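Local coordinates for cell division control protein Cdc48 (Mycobacterium smegmatis, PDB 5E7P) that probably binds and hydrolyses ATP as a Cdc48-type AAA ATPase with two nucleotide-binding modules in one chain, at residues L264-G275 against V382-P392; P654-R664 against D679-A690. All blocks are in the same frame, centred on the assembly; numbering follows the deposited sequence.

Interaction 1 lies in the first AAA module and interaction 2 in the second, on opposite sides of the chain's centre; their centres are about 42 Å apart and their nearest atoms about 23 Å. They follow one another in sequence and share no strand or helix. Interaction 1 pairs two strands of the first module's six-stranded mixed sheet, one of them leading into the P-loop. Interaction 2 comes just after strand 645-650, an edge strand of the second module's parallel sheet, and joins helices 656-666 and 678-684 of the lid region. Each contact borders its own ADP, the first at the phosphates and the second at the adenine, so the two represent different parts of a similar nucleotide site.

Interaction 1. Residues L264-G275 against V382-P392; sequences LGVLVSGPAGVG and VCDRELGLSLP. With ADP (adenosine-5'-diphosphate), chain C.
Parallel pairing of Val266-Ser269 with Arg385-Gly388 sets the edge strand 385-388 beside the strand that enters the P-loop of the first AAA module, in a P-loop NTPase sheet. The ladder runs through alternate residues: Leu267 N donates to Arg385 O (3.1 Å), Leu387 N to Leu267 O (3.0 Å), and Ser269 likewise uses both its N and O, toward Leu387 and Leu389. Gly265 suits the start, since its bare CA lies against Val382 O where a side chain would clash. Its N meets Asp384 OD1 (3.2 Å). The other oxygen, OD2, takes Arg385 NE at 2.8 Å in a salt bridge, a turn of the arginine chain at chi3 (74°) bringing NE back to it. Leu264 CD1 lies over one face of the guanidinium, toward the rim; Trp244 adds a cation-pi contact. Beyond the strands, Pro271 packs on Leu391, while Leu389 lies obliquely across Val268 CG1 and Val274 CG1. Gly270, Gly273 and Gly275 all have positive phi, which lets the loop curl round the phosphates with its amides turned inward: Gly273 N reaches ADP O1B at 2.9 Å, and Gly275 N reaches ADP O3B at 2.8 Å.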
loop_
_atom_site.group_PDB
_atom_site.type_symbol
_atom_site.label_atom_id
_atom_site.label_comp_id
_atom_site.label_asym_id
_atom_site.label_seq_id
_atom_site.Cartn_x
_atom_site.Cartn_y
_atom_site.Cartn_z
ATOM N N LEU A 264 -9.252 14.013 -23.833
ATOM C CA LEU A 264 -9.328 13.506 -22.472
ATOM C C LEU A 264 -8.254 12.469 -22.165
ATOM O O LEU A 264 -8.218 11.397 -22.766
ATOM C CB LEU A 264 -10.711 12.914 -22.200
ATOM C CG LEU A 264 -10.948 12.423 -20.771
ATOM C CD1 LEU A 264 -10.830 13.580 -19.792
ATOM C CD2 LEU A 264 -12.305 11.751 -20.655
ATOM N N GLY A 265 -7.383 12.803 -21.219
ATOM C CA GLY A 265 -6.381 11.880 -20.722
ATOM C C GLY A 265 -6.435 11.860 -19.208
ATOM O O GLY A 265 -6.346 12.907 -18.566
ATOM N N VAL A 266 -6.594 10.674 -18.631
ATOM C CA VAL A 266 -6.782 10.559 -17.189
ATOM C C VAL A 266 -5.817 9.570 -16.545
ATOM O O VAL A 266 -5.684 8.437 -17.005
ATOM C CB VAL A 266 -8.227 10.126 -16.842
ATOM C CG1 VAL A 266 -8.437 10.126 -15.333
ATOM C CG2 VAL A 266 -9.238 11.030 -17.525
ATOM N N LEU A 267 -5.151 10.004 -15.479
ATOM C CA LEU A 267 -4.338 9.106 -14.663
ATOM C C LEU A 267 -5.042 8.796 -13.343
ATOM O O LEU A 267 -5.230 9.675 -12.503
ATOM C CB LEU A 267 -2.957 9.706 -14.390
ATOM C CG LEU A 267 -2.019 8.823 -13.556
ATOM C CD1 LEU A 267 -1.757 7.481 -14.245
ATOM C CD2 LEU A 267 -0.711 9.537 -13.246
ATOM N N VAL A 268 -5.436 7.540 -13.170
ATOM C CA VAL A 268 -6.119 7.115 -11.959
ATOM C C VAL A 268 -5.131 6.476 -10.990
ATOM O O VAL A 268 -4.387 5.563 -11.361
ATOM C CB VAL A 268 -7.235 6.107 -12.275
ATOM C CG1 VAL A 268 -7.883 5.615 -10.988
ATOM C CG2 VAL A 268 -8.268 6.727 -13.202
ATOM N N SER A 269 -5.123 6.960 -9.751
ATOM C CA SER A 269 -4.223 6.436 -8.729
ATOM C C SER A 269 -4.946 6.056 -7.438
ATOM O O SER A 269 -6.159 6.213 -7.322
ATOM C CB SER A 269 -3.093 7.425 -8.442
ATOM O OG SER A 269 -3.601 8.697 -8.084
ATOM N N GLY A 270 -4.189 5.545 -6.474
ATOM C CA GLY A 270 -4.756 5.031 -5.243
ATOM C C GLY A 270 -4.092 3.722 -4.857
ATOM O O GLY A 270 -3.376 3.130 -5.664
ATOM N N PRO A 271 -4.339 3.257 -3.623
ATOM C CA PRO A 271 -3.701 2.069 -3.039
ATOM C C PRO A 271 -3.730 0.842 -3.953
ATOM O O PRO A 271 -4.646 0.680 -4.758
ATOM C CB PRO A 271 -4.541 1.808 -1.787
ATOM C CG PRO A 271 -5.069 3.147 -1.417
ATOM C CD PRO A 271 -5.345 3.837 -2.716
ATOM N N ALA A 272 -2.725 -0.015 -3.818
ATOM C CA ALA A 272 -2.626 -1.213 -4.642
ATOM C C ALA A 272 -3.796 -2.159 -4.383
ATOM O O ALA A 272 -4.088 -2.495 -3.238
ATOM C CB ALA A 272 -1.294 -1.920 -4.392
ATOM N N GLY A 273 -4.466 -2.576 -5.452
ATOM C CA GLY A 273 -5.568 -3.514 -5.343
ATOM C C GLY A 273 -6.837 -2.893 -4.802
ATOM O O GLY A 273 -7.765 -3.602 -4.408
ATOM N N VAL A 274 -6.885 -1.564 -4.773
ATOM C CA VAL A 274 -8.066 -0.873 -4.276
ATOM C C VAL A 274 -9.217 -0.978 -5.280
ATOM O O VAL A 274 -10.384 -0.836 -4.915
ATOM C CB VAL A 274 -7.772 0.605 -3.944
ATOM C CG1 VAL A 274 -7.765 1.447 -5.210
ATOM C CG2 VAL A 274 -8.793 1.137 -2.949
ATOM N N GLY A 275 -8.882 -1.244 -6.541
ATOM C CA GLY A 275 -9.884 -1.427 -7.575
ATOM C C GLY A 275 -9.853 -0.367 -8.661
ATOM O O GLY A 275 -10.894 -0.006 -9.207
ATOM N N VAL A 382 -0.928 14.561 -22.770
ATOM C CA VAL A 382 -1.317 13.167 -22.574
ATOM C C VAL A 382 -2.401 13.050 -21.505
ATOM O O VAL A 382 -3.590 13.083 -21.821
ATOM C CB VAL A 382 -0.113 12.282 -22.209
ATOM C CG1 VAL A 382 -0.493 10.811 -22.290
ATOM C CG2 VAL A 382 1.053 12.578 -23.138
ATOM N N CYS A 383 -1.995 12.917 -20.245
ATOM C CA CYS A 383 -2.954 12.919 -19.138
ATOM C C CYS A 383 -3.034 14.297 -18.494
ATOM O O CYS A 383 -2.171 14.676 -17.704
ATOM C CB CYS A 383 -2.598 11.864 -18.089
ATOM S SG CYS A 383 -2.784 10.160 -18.660
ATOM N N ASP A 384 -4.079 15.039 -18.838
ATOM C CA ASP A 384 -4.223 16.416 -18.385
ATOM C C ASP A 384 -4.826 16.495 -16.985
ATOM O O ASP A 384 -4.754 17.534 -16.329
ATOM C CB ASP A 384 -5.084 17.211 -19.368
ATOM C CG ASP A 384 -6.529 16.752 -19.378
ATOM O OD1 ASP A 384 -6.846 15.770 -20.085
ATOM O OD2 ASP A 384 -7.352 17.376 -18.675
ATOM N N ARG A 385 -5.417 15.397 -16.529
ATOM C CA ARG A 385 -6.069 15.384 -15.224
ATOM C C ARG A 385 -5.893 14.052 -14.498
ATOM O O ARG A 385 -5.592 13.027 -15.114
ATOM C CB ARG A 385 -7.552 15.731 -15.365
ATOM C CG ARG A 385 -8.373 14.680 -16.080
ATOM C CD ARG A 385 -9.723 15.241 -16.495
ATOM N NE ARG A 385 -9.609 16.157 -17.624
ATOM C CZ ARG A 385 -10.583 16.962 -18.036
ATOM N NH1 ARG A 385 -11.749 16.974 -17.403
ATOM N NH2 ARG A 385 -10.390 17.759 -19.078
ATOM N N GLU A 386 -6.084 14.076 -13.183
ATOM C CA GLU A 386 -5.840 12.902 -12.353
ATOM C C GLU A 386 -6.978 12.620 -11.379
ATOM O O GLU A 386 -7.780 13.497 -11.060
ATOM C CB GLU A 386 -4.524 13.053 -11.588
ATOM C CG GLU A 386 -3.312 13.219 -12.480
ATOM C CD GLU A 386 -2.018 13.276 -11.701
ATOM O OE1 GLU A 386 -2.064 13.153 -10.459
ATOM O OE2 GLU A 386 -0.952 13.441 -12.334
ATOM N N LEU A 387 -7.029 11.383 -10.900
ATOM C CA LEU A 387 -8.103 10.939 -10.030
ATOM C C LEU A 387 -7.537 9.982 -8.984
ATOM O O LEU A 387 -6.946 8.955 -9.326
ATOM C CB LEU A 387 -9.179 10.249 -10.866
ATOM C CG LEU A 387 -10.640 10.438 -10.473
ATOM C CD1 LEU A 387 -10.919 11.893 -10.139
ATOM C CD2 LEU A 387 -11.528 9.981 -11.610
ATOM N N GLY A 388 -7.703 10.329 -7.711
ATOM C CA GLY A 388 -7.181 9.515 -6.628
ATOM C C GLY A 388 -8.258 8.737 -5.897
ATOM O O GLY A 388 -9.214 9.319 -5.387
ATOM N N LEU A 389 -8.102 7.418 -5.843
ATOM C CA LEU A 389 -9.045 6.559 -5.130
ATOM C C LEU A 389 -8.650 6.399 -3.664
ATOM O O LEU A 389 -7.510 6.670 -3.282
ATOM C CB LEU A 389 -9.151 5.189 -5.807
ATOM C CG LEU A 389 -10.282 5.024 -6.828
ATOM C CD1 LEU A 389 -10.295 6.172 -7.820
ATOM C CD2 LEU A 389 -10.169 3.693 -7.555
ATOM N N SER A 390 -9.600 5.952 -2.850
ATOM C CA SER A 390 -9.389 5.847 -1.413
ATOM C C SER A 390 -9.623 4.432 -0.883
ATOM O O SER A 390 -10.365 3.654 -1.479
ATOM C CB SER A 390 -10.307 6.826 -0.687
ATOM O OG SER A 390 -10.276 6.605 0.709
ATOM N N LEU A 391 -8.978 4.108 0.237
ATOM C CA LEU A 391 -9.230 2.861 0.953
ATOM C C LEU A 391 -10.675 2.824 1.424
ATOM O O LEU A 391 -11.239 3.856 1.787
ATOM C CB LEU A 391 -8.319 2.732 2.180
ATOM C CG LEU A 391 -6.806 2.543 2.037
ATOM C CD1 LEU A 391 -6.138 2.732 3.389
ATOM C CD2 LEU A 391 -6.473 1.177 1.472
ATOM N N PRO A 392 -11.279 1.627 1.426
ATOM C CA PRO A 392 -12.639 1.471 1.947
ATOM C C PRO A 392 -12.667 1.570 3.471
ATOM O O PRO A 392 -11.846 0.937 4.137
ATOM C CB PRO A 392 -13.012 0.050 1.511
ATOM C CG PRO A 392 -11.705 -0.665 1.388
ATOM C CD PRO A 392 -10.736 0.365 0.890
HETATM P PB ADP C . -5.961 -1.912 -8.789
HETATM O O1B ADP C . -4.595 -2.374 -8.358
HETATM O O2B ADP C . -6.128 -1.793 -10.280
HETATM O O3B ADP C . -6.503 -0.738 -8.020
HETATM P PA ADP C . -7.849 -3.915 -9.426
HETATM O O1A ADP C . -6.982 -4.803 -10.280
HETATM O O2A ADP C . -8.761 -2.914 -10.090
HETATM O O3A ADP C . -6.875 -3.172 -8.378
HETATM O "O5'" ADP C . -8.697 -4.871 -8.463
HETATM C "C5'" ADP C . -8.025 -5.508 -7.384
HETATM C "C4'" ADP C . -8.429 -6.973 -7.421
HETATM O "O4'" ADP C . -9.694 -7.121 -6.782
HETATM C "C3'" ADP C . -8.571 -7.451 -8.857
HETATM O "O3'" ADP C . -7.799 -8.641 -9.054
HETATM C "C2'" ADP C . -10.044 -7.751 -9.047
HETATM O "O2'" ADP C . -10.207 -9.030 -9.666
HETATM C "C1'" ADP C . -10.632 -7.761 -7.647
HETATM N N9 ADP C . -11.909 -7.011 -7.583
HETATM C C8 ADP C . -12.044 -5.671 -7.610
HETATM N N7 ADP C . -13.352 -5.317 -7.520
HETATM C C5 ADP C . -14.074 -6.450 -7.425
HETATM C C6 ADP C . -15.507 -6.807 -7.302
HETATM N N6 ADP C . -16.464 -5.849 -7.259
HETATM N N1 ADP C . -15.834 -8.118 -7.238
HETATM C C2 ADP C . -14.899 -9.084 -7.282
HETATM N N3 ADP C . -13.582 -8.831 -7.388
HETATM C C4 ADP C . -13.116 -7.561 -7.466
#

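Interaction 2. Residues P654-R664 against D679-A690; sequences PDAAARRDILR and DSLADDLDGYSA. With ADP (adenosine-5'-diphosphate), chain D.
Helices 656-664 and 679-684 cross at 129° with their axes 8.3 Å apart, closest where Ala656 and Arg659 face Asp683 and Ala682. Small Ala682 is the knob here: its CB sits among Ala656, Arg659, Arg660 and Leu663. Arg659, bent at chi3 (-61°), turns its guanidinium edge to Ala682 O and grips that one atom side-on, with NE at 2.7 Å and NH2 at 2.8 Å; Leu685 N is a third donor to it. The flat group lies between the Asp655-Ala656 peptide on one face and Leu685 O with Asp686 N on the other. Toward solvent, the extended chains of Arg660 and Arg664 reach Asp683 and Asp679 in a salt-bridge network, Arg664 NH2 meeting Asp679 OD2 at 2.8 Å. Leu663 CD1 covers the apolar side, touching Leu681 and Leu685. A water links Pro654 O to Tyr688 O, and Ile662 CD1 meets Ala690 CB (3.7 Å), which in turn lies against the adenine of ADP. The buried guanidinium of Arg659 thus binds one carbonyl, Ala682 O, near the end of helix 679-684, while the outer ion pairs hold the same helices together; through Ala690 this lid packing extends to the nucleotide.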
loop_
_atom_site.group_PDB
_atom_site.type_symbol
_atom_site.label_atom_id
_atom_site.label_comp_id
_atom_site.label_asym_id
_atom_site.label_seq_id
_atom_site.Cartn_x
_atom_site.Cartn_y
_atom_site.Cartn_z
ATOM N N PRO A 654 6.974 12.709 24.548
ATOM C CA PRO A 654 6.152 11.928 25.476
ATOM C C PRO A 654 6.591 12.066 26.936
ATOM O O PRO A 654 7.725 11.734 27.274
ATOM C CB PRO A 654 6.358 10.489 24.992
ATOM C CG PRO A 654 7.684 10.503 24.337
ATOM C CD PRO A 654 7.797 11.848 23.680
ATOM N N ASP A 655 5.696 12.555 27.791
ATOM C CA ASP A 655 5.995 12.648 29.216
ATOM C C ASP A 655 5.796 11.301 29.900
ATOM O O ASP A 655 5.638 10.280 29.230
ATOM C CB ASP A 655 5.171 13.747 29.901
ATOM C CG ASP A 655 3.668 13.503 29.836
ATOM O OD1 ASP A 655 3.226 12.450 29.324
ATOM O OD2 ASP A 655 2.921 14.380 30.319
ATOM N N ALA A 656 5.791 11.307 31.230
ATOM C CA ALA A 656 5.687 10.072 32.006
ATOM C C ALA A 656 4.424 9.279 31.676
ATOM O O ALA A 656 4.471 8.054 31.535
ATOM C CB ALA A 656 5.756 10.376 33.495
ATOM N N ALA A 657 3.302 9.982 31.550
ATOM C CA ALA A 657 2.035 9.354 31.181
ATOM C C ALA A 657 2.119 8.769 29.780
ATOM O O ALA A 657 1.749 7.618 29.541
ATOM C CB ALA A 657 0.908 10.366 31.259
ATOM N N ALA A 658 2.613 9.580 28.855
ATOM C CA ALA A 658 2.726 9.188 27.460
ATOM C C ALA A 658 3.672 7.999 27.268
ATOM O O ALA A 658 3.402 7.103 26.468
ATOM C CB ALA A 658 3.183 10.371 26.637
ATOM N N ARG A 659 4.778 7.995 28.007
ATOM C CA ARG A 659 5.763 6.921 27.895
ATOM C C ARG A 659 5.221 5.584 28.403
ATOM O O ARG A 659 5.620 4.523 27.924
ATOM C CB ARG A 659 7.068 7.289 28.614
ATOM C CG ARG A 659 7.826 8.442 27.965
ATOM C CD ARG A 659 9.240 8.581 28.520
ATOM N NE ARG A 659 9.260 8.854 29.954
ATOM C CZ ARG A 659 9.250 10.072 30.488
ATOM N NH1 ARG A 659 9.215 11.147 29.711
ATOM N NH2 ARG A 659 9.274 10.217 31.804
ATOM N N ARG A 660 4.311 5.637 29.371
ATOM C CA ARG A 660 3.651 4.430 29.858
ATOM C C ARG A 660 2.842 3.780 28.742
ATOM O O ARG A 660 2.936 2.573 28.518
ATOM C CB ARG A 660 2.743 4.748 31.044
ATOM C CG ARG A 660 3.460 4.902 32.372
ATOM C CD ARG A 660 2.581 5.622 33.380
ATOM N NE ARG A 660 3.069 5.479 34.748
ATOM C CZ ARG A 660 4.033 6.220 35.282
ATOM N NH1 ARG A 660 4.635 7.158 34.563
ATOM N NH2 ARG A 660 4.403 6.020 36.538
ATOM N N ASP A 661 2.054 4.591 28.040
ATOM C CA ASP A 661 1.230 4.111 26.933
ATOM C C ASP A 661 2.079 3.510 25.820
ATOM O O ASP A 661 1.808 2.410 25.338
ATOM C CB ASP A 661 0.380 5.248 26.363
ATOM C CG ASP A 661 -0.500 5.903 27.410
ATOM O OD1 ASP A 661 -0.749 5.275 28.463
ATOM O OD2 ASP A 661 -0.946 7.047 27.179
ATOM N N ILE A 662 3.110 4.246 25.419
ATOM C CA ILE A 662 4.012 3.809 24.359
ATOM C C ILE A 662 4.698 2.485 24.697
ATOM O O ILE A 662 4.738 1.572 23.874
ATOM C CB ILE A 662 5.071 4.887 24.057
ATOM C CG1 ILE A 662 4.392 6.164 23.555
ATOM C CG2 ILE A 662 6.060 4.385 23.026
ATOM C CD1 ILE A 662 5.313 7.360 23.478
ATOM N N LEU A 663 5.227 2.380 25.911
ATOM C CA LEU A 663 5.841 1.134 26.356
ATOM C C LEU A 663 4.826 -0.009 26.377
ATOM O O LEU A 663 5.099 -1.099 25.874
ATOM C CB LEU A 663 6.477 1.302 27.736
ATOM C CG LEU A 663 7.753 2.141 27.812
ATOM C CD1 LEU A 663 8.206 2.293 29.258
ATOM C CD2 LEU A 663 8.853 1.526 26.963
ATOM N N ARG A 664 3.655 0.247 26.955
ATOM C CA ARG A 664 2.614 -0.774 27.041
ATOM C C ARG A 664 2.088 -1.199 25.674
ATOM O O ARG A 664 1.840 -2.381 25.443
ATOM C CB ARG A 664 1.461 -0.317 27.935
ATOM C CG ARG A 664 1.749 -0.455 29.414
ATOM C CD ARG A 664 0.467 -0.525 30.226
ATOM N NE ARG A 664 0.734 -1.004 31.578
ATOM C CZ ARG A 664 1.134 -0.225 32.575
ATOM N NH1 ARG A 664 1.307 1.074 32.372
ATOM N NH2 ARG A 664 1.365 -0.743 33.775
ATOM N N ASP A 679 5.862 0.941 34.452
ATOM C CA ASP A 679 5.419 2.239 34.945
ATOM C C ASP A 679 6.557 3.039 35.565
ATOM O O ASP A 679 6.786 4.191 35.194
ATOM C CB ASP A 679 4.268 2.076 35.937
ATOM C CG ASP A 679 3.014 1.533 35.282
ATOM O OD1 ASP A 679 2.811 1.803 34.078
ATOM O OD2 ASP A 679 2.235 0.838 35.969
ATOM N N SER A 680 7.272 2.433 36.507
ATOM C CA SER A 680 8.423 3.090 37.115
ATOM C C SER A 680 9.515 3.332 36.073
ATOM O O SER A 680 10.225 4.337 36.126
ATOM C CB SER A 680 8.960 2.268 38.287
ATOM O OG SER A 680 9.204 0.930 37.897
ATOM N N LEU A 681 9.636 2.411 35.121
ATOM C CA LEU A 681 10.573 2.573 34.016
ATOM C C LEU A 681 10.254 3.827 33.208
ATOM O O LEU A 681 11.153 4.546 32.777
ATOM C CB LEU A 681 10.550 1.343 33.104
ATOM C CG LEU A 681 11.442 1.411 31.861
ATOM C CD1 LEU A 681 12.898 1.582 32.259
ATOM C CD2 LEU A 681 11.265 0.180 30.991
ATOM N N ALA A 682 8.967 4.086 33.010
ATOM C CA ALA A 682 8.536 5.260 32.262
ATOM C C ALA A 682 8.970 6.550 32.954
ATOM O O ALA A 682 9.398 7.502 32.298
ATOM C CB ALA A 682 7.030 5.240 32.063
ATOM N N ASP A 683 8.867 6.573 34.280
ATOM C CA ASP A 683 9.250 7.750 35.056
ATOM C C ASP A 683 10.745 8.042 34.946
ATOM O O ASP A 683 11.170 9.190 35.075
ATOM C CB ASP A 683 8.854 7.592 36.528
ATOM C CG ASP A 683 7.357 7.748 36.758
ATOM O OD1 ASP A 683 6.843 8.883 36.627
ATOM O OD2 ASP A 683 6.698 6.737 37.088
ATOM N N ASP A 684 11.537 7.002 34.705
ATOM C CA ASP A 684 12.986 7.153 34.618
ATOM C C ASP A 684 13.471 7.486 33.207
ATOM O O ASP A 684 14.652 7.770 33.009
ATOM C CB ASP A 684 13.694 5.888 35.118
ATOM C CG ASP A 684 13.583 5.707 36.622
ATOM O OD1 ASP A 684 13.412 6.718 37.337
ATOM O OD2 ASP A 684 13.674 4.552 37.089
ATOM N N LEU A 685 12.566 7.453 32.232
ATOM C CA LEU A 685 12.952 7.647 30.834
ATOM C C LEU A 685 12.749 9.072 30.327
ATOM O O LEU A 685 12.314 9.273 29.195
ATOM C CB LEU A 685 12.201 6.672 29.922
ATOM C CG LEU A 685 12.594 5.197 29.969
ATOM C CD1 LEU A 685 11.773 4.404 28.965
ATOM C CD2 LEU A 685 14.081 5.024 29.708
ATOM N N ASP A 686 13.067 10.059 31.155
ATOM C CA ASP A 686 13.007 11.446 30.715
ATOM C C ASP A 686 14.077 11.693 29.652
ATOM O O ASP A 686 15.227 11.280 29.810
ATOM C CB ASP A 686 13.197 12.396 31.900
ATOM C CG ASP A 686 12.748 13.815 31.592
ATOM O OD1 ASP A 686 11.521 14.063 31.583
ATOM O OD2 ASP A 686 13.619 14.682 31.362
ATOM N N GLY A 687 13.691 12.350 28.563
ATOM C CA GLY A 687 14.613 12.618 27.474
ATOM C C GLY A 687 14.511 11.590 26.364
ATOM O O GLY A 687 15.074 11.766 25.285
ATOM N N TYR A 688 13.794 10.504 26.633
ATOM C CA TYR A 688 13.541 9.488 25.618
ATOM C C TYR A 688 12.331 9.866 24.772
ATOM O O TYR A 688 11.233 10.063 25.295
ATOM C CB TYR A 688 13.310 8.122 26.268
ATOM C CG TYR A 688 14.574 7.420 26.704
ATOM C CD1 TYR A 688 15.339 7.910 27.754
ATOM C CD2 TYR A 688 14.999 6.261 26.068
ATOM C CE1 TYR A 688 16.499 7.270 28.151
ATOM C CE2 TYR A 688 16.152 5.614 26.460
ATOM C CZ TYR A 688 16.897 6.122 27.502
ATOM O OH TYR A 688 18.045 5.478 27.892
ATOM N N SER A 689 12.533 9.967 23.463
ATOM C CA SER A 689 11.431 10.210 22.544
ATOM C C SER A 689 10.607 8.938 22.417
ATOM O O SER A 689 10.959 7.902 22.987
ATOM C CB SER A 689 11.953 10.620 21.168
ATOM O OG SER A 689 12.531 9.510 20.501
ATOM N N ALA A 690 9.512 9.017 21.667
ATOM C CA ALA A 690 8.671 7.854 21.425
ATOM C C ALA A 690 9.469 6.751 20.732
ATOM O O ALA A 690 9.389 5.582 21.109
ATOM C CB ALA A 690 7.449 8.242 20.585
HETATM P PB ADP D . 9.826 12.259 12.797
HETATM O O1B ADP D . 11.169 11.729 13.239
HETATM O O2B ADP D . 9.853 12.854 11.411
HETATM O O3B ADP D . 9.129 13.118 13.827
HETATM P PA ADP D . 7.993 10.275 13.761
HETATM O O1A ADP D . 8.090 11.103 15.019
HETATM O O2A ADP D . 6.651 9.999 13.139
HETATM O O3A ADP D . 8.935 10.920 12.620
HETATM O "O5'" ADP D . 8.651 8.839 14.076
HETATM C "C5'" ADP D . 8.599 7.776 13.128
HETATM C "C4'" ADP D . 8.794 6.451 13.860
HETATM O "O4'" ADP D . 8.782 6.645 15.278
HETATM C "C3'" ADP D . 7.677 5.471 13.540
HETATM O "O3'" ADP D . 8.114 4.493 12.593
HETATM C "C2'" ADP D . 7.324 4.815 14.859
HETATM O "O2'" ADP D . 7.795 3.463 14.882
HETATM C "C1'" ADP D . 8.028 5.622 15.938
HETATM N N9 ADP D . 6.990 6.247 16.792
HETATM C C8 ADP D . 6.792 7.571 16.930
HETATM N N7 ADP D . 5.763 7.830 17.776
HETATM C C5 ADP D . 5.282 6.648 18.197
HETATM C C6 ADP D . 4.197 6.205 19.103
HETATM N N6 ADP D . 3.411 7.107 19.737
HETATM N N1 ADP D . 4.021 4.876 19.273
HETATM C C2 ADP D . 4.800 3.979 18.640
HETATM N N3 ADP D . 5.804 4.307 17.804
HETATM C C4 ADP D . 6.092 5.605 17.546
HETATM O O HOH W 1 10.390 12.563 26.667
#